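PDB 4A6D: acetylserotonin O-methyltransferase from Homo sapiens, which catalyses the final step of melatonin synthesis, transferring a methyl group from S-adenosyl-L-methionine to N-acetylserotonin. Local coordinates for residues L320-A324 against G325-F329. Residues are numbered along the deposited sequence; the frame is centred on the assembly and turned at random.
Sequences LLSSA and GFRDF. With SO4 (sulfate ion), chain E.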
# COMPACT_ATOMS: atom_id res chain seq x y z
N LEU A 320 -31.30 -10.72 -6.68
CA LEU A 320 -31.43 -9.58 -7.59
C LEU A 320 -32.00 -9.97 -8.94
O LEU A 320 -33.00 -9.38 -9.36
CB LEU A 320 -30.12 -8.77 -7.73
CG LEU A 320 -29.69 -7.92 -6.53
CD1 LEU A 320 -28.28 -7.36 -6.72
CD2 LEU A 320 -30.63 -6.76 -6.29
N LEU A 321 -31.39 -10.97 -9.61
CA LEU A 321 -31.86 -11.43 -10.93
C LEU A 321 -33.22 -12.11 -10.87
O LEU A 321 -34.05 -11.89 -11.75
CB LEU A 321 -30.82 -12.34 -11.61
CG LEU A 321 -29.57 -11.61 -12.10
CD1 LEU A 321 -28.45 -12.58 -12.36
CD2 LEU A 321 -29.85 -10.80 -13.35
N SER A 322 -33.47 -12.89 -9.81
CA SER A 322 -34.76 -13.56 -9.66
C SER A 322 -35.90 -12.55 -9.44
O SER A 322 -36.98 -12.76 -9.95
CB SER A 322 -34.70 -14.57 -8.53
OG SER A 322 -35.86 -15.37 -8.55
N SER A 323 -35.66 -11.45 -8.69
CA SER A 323 -36.69 -10.44 -8.40
C SER A 323 -37.07 -9.64 -9.64
O SER A 323 -38.21 -9.20 -9.74
CB SER A 323 -36.22 -9.49 -7.31
OG SER A 323 -36.68 -9.94 -6.04
N ALA A 324 -36.09 -9.41 -10.53
CA ALA A 324 -36.24 -8.69 -11.78
C ALA A 324 -37.08 -9.52 -12.77
O ALA A 324 -37.65 -8.94 -13.68
CB ALA A 324 -34.89 -8.36 -12.37
N GLY A 325 -37.17 -10.84 -12.53
CA GLY A 325 -38.00 -11.75 -13.33
C GLY A 325 -37.25 -12.90 -13.97
O GLY A 325 -37.87 -13.83 -14.47
N PHE A 326 -35.89 -12.82 -14.04
CA PHE A 326 -35.05 -13.86 -14.66
C PHE A 326 -35.13 -15.20 -13.95
O PHE A 326 -35.44 -15.26 -12.77
CB PHE A 326 -33.60 -13.39 -14.76
CG PHE A 326 -33.43 -12.15 -15.60
CD1 PHE A 326 -33.46 -12.23 -17.00
CD2 PHE A 326 -33.28 -10.90 -15.01
CE1 PHE A 326 -33.31 -11.09 -17.78
CE2 PHE A 326 -33.11 -9.75 -15.80
CZ PHE A 326 -33.12 -9.86 -17.18
N ARG A 327 -34.91 -16.29 -14.70
CA ARG A 327 -34.97 -17.67 -14.22
C ARG A 327 -33.73 -18.39 -14.75
O ARG A 327 -32.92 -17.77 -15.43
CB ARG A 327 -36.28 -18.36 -14.72
CG ARG A 327 -37.61 -17.71 -14.26
CD ARG A 327 -37.92 -17.94 -12.77
NE ARG A 327 -39.12 -17.22 -12.32
CZ ARG A 327 -39.12 -16.05 -11.68
NH1 ARG A 327 -37.98 -15.43 -11.41
NH2 ARG A 327 -40.27 -15.49 -11.31
N ASP A 328 -33.58 -19.69 -14.45
CA ASP A 328 -32.44 -20.54 -14.85
C ASP A 328 -31.07 -19.96 -14.50
O ASP A 328 -30.13 -20.06 -15.30
CB ASP A 328 -32.53 -20.97 -16.33
CG ASP A 328 -33.85 -21.60 -16.75
OD1 ASP A 328 -34.44 -22.35 -15.94
OD2 ASP A 328 -34.29 -21.34 -17.90
N PHE A 329 -30.96 -19.35 -13.30
CA PHE A 329 -29.73 -18.79 -12.75
C PHE A 329 -28.65 -19.86 -12.65
O PHE A 329 -28.90 -20.97 -12.15
CB PHE A 329 -30.00 -18.17 -11.37
CG PHE A 329 -28.76 -17.65 -10.65
CD1 PHE A 329 -28.02 -18.50 -9.82
CD2 PHE A 329 -28.36 -16.33 -10.78
CE1 PHE A 329 -26.88 -18.03 -9.16
CE2 PHE A 329 -27.20 -15.88 -10.14
CZ PHE A 329 -26.48 -16.73 -9.33
S SO4 E . -34.23 -20.02 -10.88
O1 SO4 E . -33.62 -21.18 -10.21
O2 SO4 E . -33.17 -19.28 -11.55
O3 SO4 E . -35.28 -20.43 -11.86
O4 SO4 E . -34.86 -19.15 -9.87
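Gly-325 ends helix 314-324 in a Schellman motif: with phi at 122°, its N donates to Ser-322 O at 3.2 Å and, weakly, to Leu-321 O. A CB at these backbone angles would run into the carbonyl oxygen of Ala-324. The turn leads to strand 329-332, outermost in the methyltransferase sheet. Next, Phe-326 N gives a weak bond to Leu-321 O at 3.1 Å, and that same oxygen lies at the edge of the Phe-326 ring. With CG anti to its carbonyl carbon (chi1 -61°), the ring turns back against the last turn of the helix, where CD2 meets Leu-321 CD2 at 3.8 Å and Ala-324 CB at 4.0 Å; Leu-321 and Phe-326 both touch Ile-279. Tyr-270 packs edge-to-face with it. A serine in place of Phe-326 would probably leave Leu-321, Ala-324 and Tyr-270 facing a gap. The Arg-327 chain bends at chi2 (-72°), bringing NH1 onto a lone pair of Ser-322 O at 3.2 Å, with that oxygen in the guanidinium plane; NH1 also bonds Phe-326 O. Asp-328 N and Phe-329 N hold a sulfate, probably from the crystallisation liquor, that also bonds His-318. Ser-322 O thus accepts two donors, one cationic, which is likely to offset the negative end of the helix dipole.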